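Side-chain contacts in Atp-dependent DNA ligase (Psychromonas sp., PDB 4D05), which seals breaks in the DNA backbone at the expense of ATP, passing through a covalent enzyme-adenylate intermediate: residues R31-G36 and L100-V105; V138-L143 and L155-Q160; Q160-Q165 and S169-K174. All coordinates share one frame; numbering follows the deposited sequence.

How the contacts relate
All three contacts lie in the nucleotide-binding part of the ligase and follow one another along the chain, contact 1 closing before contact 2 opens and contact 2 before contact 3. Contacts 2 and 3 share Gln160 and one sheet, in which strands 154-159 and 173-175 are antiparallel neighbours; their centres are about 14 Å apart. Contact 1 joins strand 30-34, of the second sheet of this domain, to the loop after strand 94-99; its centre is about 23 Å from that of contact 2, yet its loop 100-105 packs on Leu163 and Tyr164 of contact 3. Each contact carries one residue of the AMP pocket, Arg31, Met156 or Lys174, so the nucleotide is gripped by parts of both sheets.

Contact 1: residues R31-G36 and L100-V105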
# COMPACT_ATOMS: atom_id res chain seq x y z
N ARG A 31 7.32 7.68 -1.53
CA ARG A 31 6.46 8.72 -2.05
C ARG A 31 7.19 10.05 -2.14
O ARG A 31 7.97 10.39 -1.26
CB ARG A 31 5.25 8.90 -1.15
CG ARG A 31 4.19 9.77 -1.79
CD ARG A 31 2.91 9.84 -1.01
NE ARG A 31 1.97 10.72 -1.67
CZ ARG A 31 0.66 10.56 -1.66
NH1 ARG A 31 0.10 9.58 -1.00
NH2 ARG A 31 -0.09 11.41 -2.31
N ALA A 32 6.94 10.79 -3.21
CA ALA A 32 7.53 12.12 -3.38
C ALA A 32 6.48 13.06 -3.96
O ALA A 32 5.71 12.68 -4.84
CB ALA A 32 8.76 12.07 -4.27
N TYR A 33 6.48 14.29 -3.47
CA TYR A 33 5.66 15.36 -3.97
C TYR A 33 6.57 16.34 -4.69
O TYR A 33 7.52 16.88 -4.10
CB TYR A 33 4.96 16.04 -2.81
CG TYR A 33 4.20 17.29 -3.15
CD1 TYR A 33 2.96 17.22 -3.69
CD2 TYR A 33 4.71 18.53 -2.88
CE1 TYR A 33 2.23 18.39 -3.99
CE2 TYR A 33 4.01 19.69 -3.17
CZ TYR A 33 2.79 19.60 -3.74
OH TYR A 33 2.06 20.73 -4.04
N TRP A 34 6.29 16.54 -5.96
CA TRP A 34 6.98 17.55 -6.77
C TRP A 34 6.21 18.83 -6.73
O TRP A 34 5.06 18.90 -7.17
CB TRP A 34 7.12 17.06 -8.20
CG TRP A 34 7.62 18.06 -9.20
CD1 TRP A 34 6.86 18.71 -10.12
CD2 TRP A 34 8.96 18.50 -9.40
NE1 TRP A 34 7.64 19.53 -10.89
CE2 TRP A 34 8.94 19.42 -10.48
CE3 TRP A 34 10.18 18.21 -8.80
CZ2 TRP A 34 10.08 20.05 -10.94
CZ3 TRP A 34 11.31 18.83 -9.27
CH2 TRP A 34 11.26 19.74 -10.33
N ASN A 35 6.84 19.88 -6.19
CA ASN A 35 6.12 21.11 -6.00
C ASN A 35 6.31 22.09 -7.15
O ASN A 35 5.87 23.23 -7.04
CB ASN A 35 6.48 21.76 -4.66
CG ASN A 35 7.91 22.29 -4.61
OD1 ASN A 35 8.64 22.17 -5.55
ND2 ASN A 35 8.27 22.90 -3.49
N GLY A 36 6.98 21.65 -8.21
CA GLY A 36 7.31 22.50 -9.33
C GLY A 36 8.79 22.81 -9.46
O GLY A 36 9.25 23.21 -10.52
N LEU A 100 -1.91 14.87 -9.70
CA LEU A 100 -1.58 16.30 -9.90
C LEU A 100 -2.27 17.06 -8.76
O LEU A 100 -3.45 17.43 -8.84
CB LEU A 100 -2.10 16.80 -11.27
CG LEU A 100 -1.55 16.10 -12.50
CD1 LEU A 100 -2.10 16.67 -13.79
CD2 LEU A 100 -0.04 16.17 -12.56
N PRO A 101 -1.58 17.24 -7.64
CA PRO A 101 -2.27 17.67 -6.41
C PRO A 101 -2.77 19.10 -6.39
O PRO A 101 -3.50 19.43 -5.45
CB PRO A 101 -1.21 17.49 -5.31
CG PRO A 101 -0.15 16.74 -5.92
CD PRO A 101 -0.18 16.87 -7.39
N LYS A 102 -2.37 19.94 -7.34
CA LYS A 102 -2.88 21.30 -7.38
C LYS A 102 -3.99 21.45 -8.43
O LYS A 102 -4.52 22.55 -8.64
CB LYS A 102 -1.76 22.29 -7.64
CG LYS A 102 -0.77 22.42 -6.48
CD LYS A 102 -1.44 22.90 -5.20
CE LYS A 102 -0.45 23.10 -4.03
NZ LYS A 102 -1.15 23.69 -2.83
N SER A 103 -4.36 20.34 -9.06
CA SER A 103 -5.40 20.39 -10.10
C SER A 103 -6.78 20.54 -9.47
O SER A 103 -7.04 20.00 -8.38
CB SER A 103 -5.38 19.10 -10.89
OG SER A 103 -6.52 19.01 -11.74
N THR A 104 -7.67 21.20 -10.19
CA THR A 104 -9.04 21.39 -9.70
C THR A 104 -10.07 20.67 -10.56
O THR A 104 -11.28 20.92 -10.42
CB THR A 104 -9.43 22.86 -9.61
OG1 THR A 104 -9.21 23.49 -10.88
CG2 THR A 104 -8.58 23.56 -8.51
N VAL A 105 -9.63 19.76 -11.41
CA VAL A 105 -10.57 18.98 -12.21
C VAL A 105 -10.59 17.51 -11.75
O VAL A 105 -9.85 17.11 -10.84
CB VAL A 105 -10.27 19.07 -13.73
CG1 VAL A 105 -10.51 20.53 -14.27
CG2 VAL A 105 -8.88 18.61 -14.07
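Tyr33, near the end of strand 30-34, meets the loop 100-105 through the edge of its ring and its hydroxyl, linking strand to loop by side-chain packing alone. The apolar part is the touch on Pro101. CE1 of Tyr33 comes 3.5 Å from CG of Pro101, and CB of Pro101 lies in the plane of the ring, 3.8 Å from Tyr33 CE1. The proline thus meets the ring at its rim, and the two side chains run past each other in opposite senses. With CG anti to the backbone N (chi1 172°), the Tyr33 ring reaches from the strand toward the loop.

The second kind of contact is between a polar end and an aliphatic chain. Lys102 crosses Tyr33 at about a right angle, and a bend at chi2 (-60°) brings its CE to 3.5 Å from Tyr33 OH; this is packing, with no hydrogen bond across the two segments. Were the ring cut back to an alanine here, Pro101 and the methylenes of Lys102 would probably lose their partner and a gap would open between strand and loop.

None of the hydrogen bonds crosses the contact; two of them brace the loop. Ser103 N binds Leu100 O, closing a type I beta turn, and Ser103 OG accepts from Val105 N at 3.2 Å, nearly straight at 173°, in an ST turn. Asp63 of strand 62-67 touches both Tyr33 and Pro101. The contact therefore joins strand 30-34 to the turn between strand 94-99 and helix 107-121, in the adenylation-domain fold of ATP-dependent DNA ligases, where Arg31 of the same strand touches AMP.

Contact 2: residues V138-L143 and L155-Q160; sequences VALFDL and LMLHHQ. With AMP (adenosine monophosphate), chain H.
A helix packed on the back of a sheet whose other side receives the adenine of AMP is the setting here: Leu140 and Leu143 of helix 137-149 meet Leu155 and Leu157 of strand 154-159. The axes of helix 138-143 and strand 155-159 approach to 10.6 Å, and their directions are inclined at 142°. Leu155 is the shared partner. Its CD1 lies 3.9 Å from CD1 of Leu140, the two side chains sliding past each other in opposite directions, and 4.0 Å from CG of Leu143, which crosses it at a slant. The same methyl also rests 3.8 Å from the carbonyl O of Leu140. Two residues further along the strand, Leu157 CD2 meets Leu140 CD2 at 4.2 Å, so the two branches of Leu140 each serve a different strand leucine. Val23 and Leu175 of the flanking strands also touch Leu140.

Between these two leucines Met156, present as selenomethionine, turns to the ligand side. Its chain is bent at chi2 (-71°) and chi3, and CG comes 3.4 Å from C6 of AMP, while CE lies near C2 and N3. Helix 137-149 on one face of the sheet and AMP on the other fit the nucleotide-binding (adenylation) domain fold of the ligases.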
# COMPACT_ATOMS: atom_id res chain seq x y z
N VAL A 138 -14.72 -9.86 -10.14
CA VAL A 138 -13.99 -11.07 -10.44
C VAL A 138 -12.72 -10.76 -11.26
O VAL A 138 -11.63 -11.28 -10.99
CB VAL A 138 -14.87 -12.12 -11.15
CG1 VAL A 138 -14.01 -13.25 -11.65
CG2 VAL A 138 -15.94 -12.60 -10.18
N ALA A 139 -12.86 -9.92 -12.27
CA ALA A 139 -11.72 -9.54 -13.08
C ALA A 139 -10.66 -8.74 -12.28
O ALA A 139 -9.47 -8.90 -12.47
CB ALA A 139 -12.20 -8.75 -14.28
N LEU A 140 -11.14 -7.95 -11.35
CA LEU A 140 -10.27 -7.15 -10.51
C LEU A 140 -9.41 -8.06 -9.61
O LEU A 140 -8.18 -7.86 -9.46
CB LEU A 140 -11.13 -6.23 -9.65
CG LEU A 140 -10.36 -5.33 -8.70
CD1 LEU A 140 -9.58 -4.28 -9.47
CD2 LEU A 140 -11.31 -4.70 -7.66
N PHE A 141 -10.03 -9.10 -9.05
CA PHE A 141 -9.32 -9.99 -8.13
C PHE A 141 -8.40 -10.92 -8.94
O PHE A 141 -7.37 -11.37 -8.46
CB PHE A 141 -10.31 -10.82 -7.30
CG PHE A 141 -10.91 -10.10 -6.12
CD1 PHE A 141 -10.83 -8.74 -5.96
CD2 PHE A 141 -11.55 -10.86 -5.12
CE1 PHE A 141 -11.38 -8.12 -4.85
CE2 PHE A 141 -12.12 -10.23 -4.01
CZ PHE A 141 -12.02 -8.84 -3.89
N ASP A 142 -8.76 -11.21 -10.18
CA ASP A 142 -7.85 -11.95 -11.05
C ASP A 142 -6.60 -11.11 -11.33
O ASP A 142 -5.48 -11.61 -11.28
CB ASP A 142 -8.56 -12.36 -12.37
CG ASP A 142 -7.94 -13.59 -13.06
OD1 ASP A 142 -7.43 -14.49 -12.39
OD2 ASP A 142 -8.00 -13.64 -14.31
N LEU A 143 -6.81 -9.83 -11.66
CA LEU A 143 -5.71 -8.89 -11.88
C LEU A 143 -4.83 -8.78 -10.63
O LEU A 143 -3.61 -8.80 -10.74
CB LEU A 143 -6.23 -7.52 -12.29
CG LEU A 143 -5.17 -6.44 -12.40
CD1 LEU A 143 -4.09 -6.77 -13.41
CD2 LEU A 143 -5.84 -5.15 -12.74
N LEU A 155 -3.00 -3.38 -5.77
CA LEU A 155 -3.63 -2.42 -6.69
C LEU A 155 -4.11 -1.19 -5.95
O LEU A 155 -4.31 -1.20 -4.74
CB LEU A 155 -4.84 -3.08 -7.38
CG LEU A 155 -4.51 -4.31 -8.20
CD1 LEU A 155 -5.79 -5.00 -8.71
CD2 LEU A 155 -3.64 -3.90 -9.33
N MSE A 156 -4.29 -0.10 -6.70
CA MSE A 156 -4.96 1.08 -6.23
C MSE A 156 -6.13 1.40 -7.14
O MSE A 156 -6.04 1.18 -8.33
CB MSE A 156 -4.01 2.30 -6.25
CG MSE A 156 -2.72 2.12 -5.44
SE MSE A 156 -3.03 2.11 -3.49
CE MSE A 156 -4.05 3.79 -3.36
N LEU A 157 -7.21 1.93 -6.56
CA LEU A 157 -8.40 2.32 -7.27
C LEU A 157 -8.66 3.81 -7.01
O LEU A 157 -8.63 4.27 -5.87
CB LEU A 157 -9.61 1.53 -6.78
CG LEU A 157 -9.64 0.04 -7.19
CD1 LEU A 157 -8.79 -0.84 -6.27
CD2 LEU A 157 -11.03 -0.49 -7.18
N HIS A 158 -8.98 4.55 -8.07
CA HIS A 158 -9.24 5.98 -7.92
C HIS A 158 -10.44 6.36 -8.78
O HIS A 158 -10.43 6.15 -9.99
CB HIS A 158 -8.00 6.76 -8.33
CG HIS A 158 -7.99 8.18 -7.89
ND1 HIS A 158 -6.84 8.94 -7.90
CD2 HIS A 158 -8.97 9.00 -7.44
CE1 HIS A 158 -7.10 10.15 -7.44
NE2 HIS A 158 -8.40 10.22 -7.18
N HIS A 159 -11.49 6.85 -8.14
CA HIS A 159 -12.73 7.17 -8.82
C HIS A 159 -12.49 8.22 -9.91
O HIS A 159 -11.87 9.27 -9.67
CB HIS A 159 -13.77 7.64 -7.80
CG HIS A 159 -15.17 7.60 -8.30
ND1 HIS A 159 -15.62 8.46 -9.28
CD2 HIS A 159 -16.22 6.82 -7.97
CE1 HIS A 159 -16.90 8.22 -9.52
NE2 HIS A 159 -17.28 7.21 -8.75
N GLN A 160 -13.01 7.93 -11.11
CA GLN A 160 -12.80 8.81 -12.28
C GLN A 160 -13.30 10.24 -12.07
O GLN A 160 -12.79 11.17 -12.69
CB GLN A 160 -13.45 8.18 -13.54
CG GLN A 160 -14.94 8.07 -13.43
CD GLN A 160 -15.54 7.16 -14.47
OE1 GLN A 160 -14.86 6.68 -15.36
NE2 GLN A 160 -16.83 6.89 -14.34
P AMP H . 0.58 0.82 0.89
O1P AMP H . -0.40 0.49 1.98
O2P AMP H . 2.09 0.81 1.07
O5' AMP H . 0.09 2.18 0.23
C5' AMP H . 0.82 2.56 -0.91
C4' AMP H . 1.14 4.01 -0.75
O4' AMP H . 1.83 4.51 -1.88
C3' AMP H . -0.16 4.73 -0.63
O3' AMP H . 0.05 5.67 0.44
C2' AMP H . -0.33 5.43 -1.95
O2' AMP H . -0.86 6.67 -1.51
C1' AMP H . 1.06 5.39 -2.67
N9 AMP H . 0.98 4.69 -4.00
C8 AMP H . 1.74 3.69 -4.52
N7 AMP H . 1.32 3.29 -5.75
C5 AMP H . 0.29 4.12 -6.04
C6 AMP H . -0.66 4.23 -7.15
N6 AMP H . -0.54 3.43 -8.21
N1 AMP H . -1.58 5.20 -7.05
C2 AMP H . -1.74 5.98 -5.97
N3 AMP H . -0.94 5.92 -4.92
C4 AMP H . 0.07 5.02 -4.90

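Contact 3: residues Q160-Q165 and S169-K174; sequences QDALYQ and SRDLMK. With AMP (adenosine monophosphate), chain H; SO4 (sulfate ion), chain F.
Ala162 and Asp171 point toward each other across the two segments, and the methyl meets the acid along its side. CB of Ala162 is 3.6 Å from CB of Asp171 and equally 3.6 Å from Asp171 OD2, so the contact takes in both the methylene and one carboxylate oxygen. With CG anti to the carbonyl carbon (chi1 -74°), the Asp171 carboxylate comes alongside the methyl. No hydrogen bond links the two residues.

At the other end of the segments Gln165 and Ser169 also face each other, more loosely. The glutamine chain is extended beyond CG and brings OE1 to 4.0 Å from Ser169 CB, which is contact without a direct bond. Two waters bridge the segments nearby, though neither joins this pair: one molecule accepts from Ser169 OG and donates to Leu163 O, each at 2.9 Å, while a second accepts from Arg170 N and makes a weak bond to Gln165 OE1.

The Ser169 hydroxyl, swung away from its own N to lie beside the carbonyl carbon (chi1 168°), also accepts from Asp171 N at 3.0 Å, bent to 141°, in an ST turn that lies within the type I beta turn from Ser169 to Leu172. This corner carries the chain from strand 168-169 into strand 173-175, in the sheet of the adenylation domain that borders the AMP pocket.

Along that strand Lys174 extends to the nucleotide. Its NZ donates to AMP O1P at 2.8 Å and to sulfate O1 at 2.9 Å, with longer, weak bonds to AMP O5' and sulfate O3. NZ bridges the two anions; the sulfate, probably from the crystallisation liquor, is also bound by Lys42 and Arg168.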
# COMPACT_ATOMS: atom_id res chain seq x y z
N GLN A 160 -13.01 7.93 -11.11
CA GLN A 160 -12.80 8.81 -12.28
C GLN A 160 -13.30 10.24 -12.07
O GLN A 160 -12.79 11.17 -12.69
CB GLN A 160 -13.45 8.18 -13.54
CG GLN A 160 -14.94 8.07 -13.43
CD GLN A 160 -15.54 7.16 -14.47
OE1 GLN A 160 -14.86 6.68 -15.36
NE2 GLN A 160 -16.83 6.89 -14.34
N ASP A 161 -14.33 10.42 -11.25
CA ASP A 161 -14.88 11.76 -10.95
C ASP A 161 -14.32 12.45 -9.72
O ASP A 161 -14.77 13.56 -9.38
CB ASP A 161 -16.39 11.70 -10.80
CG ASP A 161 -17.09 11.17 -12.05
OD1 ASP A 161 -16.62 11.41 -13.17
OD2 ASP A 161 -18.13 10.50 -11.89
N ALA A 162 -13.35 11.84 -9.05
CA ALA A 162 -12.86 12.37 -7.79
C ALA A 162 -12.15 13.70 -7.96
O ALA A 162 -11.44 13.88 -8.93
CB ALA A 162 -11.94 11.41 -7.16
N LEU A 163 -12.37 14.61 -7.02
CA LEU A 163 -11.62 15.86 -6.96
C LEU A 163 -10.55 15.73 -5.87
O LEU A 163 -10.81 15.14 -4.82
CB LEU A 163 -12.57 17.00 -6.61
CG LEU A 163 -13.63 17.29 -7.68
CD1 LEU A 163 -14.56 18.41 -7.22
CD2 LEU A 163 -12.98 17.67 -9.00
N TYR A 164 -9.39 16.33 -6.08
CA TYR A 164 -8.28 16.14 -5.16
C TYR A 164 -8.59 16.72 -3.78
O TYR A 164 -9.08 17.85 -3.68
CB TYR A 164 -7.02 16.81 -5.69
CG TYR A 164 -5.75 16.30 -5.03
CD1 TYR A 164 -5.09 15.20 -5.54
CD2 TYR A 164 -5.20 16.93 -3.90
CE1 TYR A 164 -3.92 14.70 -4.96
CE2 TYR A 164 -4.06 16.44 -3.32
CZ TYR A 164 -3.41 15.33 -3.87
OH TYR A 164 -2.25 14.79 -3.30
N GLN A 165 -8.31 15.94 -2.74
CA GLN A 165 -8.53 16.36 -1.35
C GLN A 165 -7.28 16.08 -0.56
O GLN A 165 -6.68 15.01 -0.75
CB GLN A 165 -9.67 15.54 -0.74
CG GLN A 165 -10.97 15.71 -1.39
CD GLN A 165 -12.04 14.93 -0.64
OE1 GLN A 165 -11.79 13.85 -0.14
NE2 GLN A 165 -13.22 15.50 -0.54
N SER A 169 -9.06 9.93 1.52
CA SER A 169 -10.15 10.00 0.57
C SER A 169 -10.82 8.63 0.33
O SER A 169 -10.15 7.63 0.08
CB SER A 169 -9.64 10.56 -0.75
OG SER A 169 -10.64 10.37 -1.77
N ARG A 170 -12.15 8.59 0.40
CA ARG A 170 -12.89 7.40 0.06
C ARG A 170 -12.88 7.07 -1.44
O ARG A 170 -13.23 5.97 -1.85
CB ARG A 170 -14.33 7.57 0.47
CG ARG A 170 -14.56 7.57 1.96
CD ARG A 170 -16.03 7.78 2.31
NE ARG A 170 -16.91 6.67 1.91
CZ ARG A 170 -17.11 5.56 2.62
NH1 ARG A 170 -16.47 5.37 3.77
NH2 ARG A 170 -17.93 4.62 2.18
N ASP A 171 -12.51 8.05 -2.25
CA ASP A 171 -12.44 7.86 -3.68
C ASP A 171 -11.12 7.23 -4.12
O ASP A 171 -10.96 6.89 -5.28
CB ASP A 171 -12.61 9.16 -4.38
CG ASP A 171 -14.02 9.65 -4.35
OD1 ASP A 171 -14.96 8.83 -4.21
OD2 ASP A 171 -14.16 10.86 -4.42
N LEU A 172 -10.16 7.13 -3.20
CA LEU A 172 -8.88 6.51 -3.48
C LEU A 172 -8.71 5.33 -2.53
O LEU A 172 -8.67 5.54 -1.33
CB LEU A 172 -7.74 7.52 -3.24
CG LEU A 172 -6.33 7.03 -3.53
CD1 LEU A 172 -6.11 6.67 -4.99
CD2 LEU A 172 -5.25 8.03 -3.09
N MSE A 173 -8.64 4.13 -3.05
CA MSE A 173 -8.59 2.93 -2.22
C MSE A 173 -7.41 2.00 -2.52
O MSE A 173 -7.02 1.83 -3.67
CB MSE A 173 -9.87 2.13 -2.39
CG MSE A 173 -11.11 2.83 -1.88
SE MSE A 173 -12.74 1.86 -2.31
CE MSE A 173 -12.86 2.41 -4.14
N LYS A 174 -6.87 1.39 -1.46
CA LYS A 174 -5.83 0.39 -1.55
C LYS A 174 -6.49 -0.96 -1.62
O LYS A 174 -7.39 -1.24 -0.86
CB LYS A 174 -4.95 0.34 -0.28
CG LYS A 174 -4.38 1.63 0.14
CD LYS A 174 -3.68 1.50 1.52
CE LYS A 174 -2.91 2.75 1.79
NZ LYS A 174 -1.96 2.56 2.90
P AMP H . 0.58 0.82 0.89
O1P AMP H . -0.40 0.49 1.98
O2P AMP H . 2.09 0.81 1.07
O5' AMP H . 0.09 2.18 0.23
C5' AMP H . 0.82 2.56 -0.91
C4' AMP H . 1.14 4.01 -0.75
O4' AMP H . 1.83 4.51 -1.88
C3' AMP H . -0.16 4.73 -0.63
O3' AMP H . 0.05 5.67 0.44
C2' AMP H . -0.33 5.43 -1.95
O2' AMP H . -0.86 6.67 -1.51
C1' AMP H . 1.06 5.39 -2.67
N9 AMP H . 0.98 4.69 -4.00
C8 AMP H . 1.74 3.69 -4.52
N7 AMP H . 1.32 3.29 -5.75
C5 AMP H . 0.29 4.12 -6.04
C6 AMP H . -0.66 4.23 -7.15
N6 AMP H . -0.54 3.43 -8.21
N1 AMP H . -1.58 5.20 -7.05
C2 AMP H . -1.74 5.98 -5.97
N3 AMP H . -0.94 5.92 -4.92
C4 AMP H . 0.07 5.02 -4.90
S SO4 F . -0.51 5.80 3.62
O1 SO4 F . 0.16 4.52 3.38
O2 SO4 F . 0.31 6.94 3.17
O3 SO4 F . -1.77 5.86 2.87
O4 SO4 F . -0.78 5.94 5.06
O HOH W 1 -10.83 12.52 -3.64
O HOH W 2 -13.64 11.06 0.79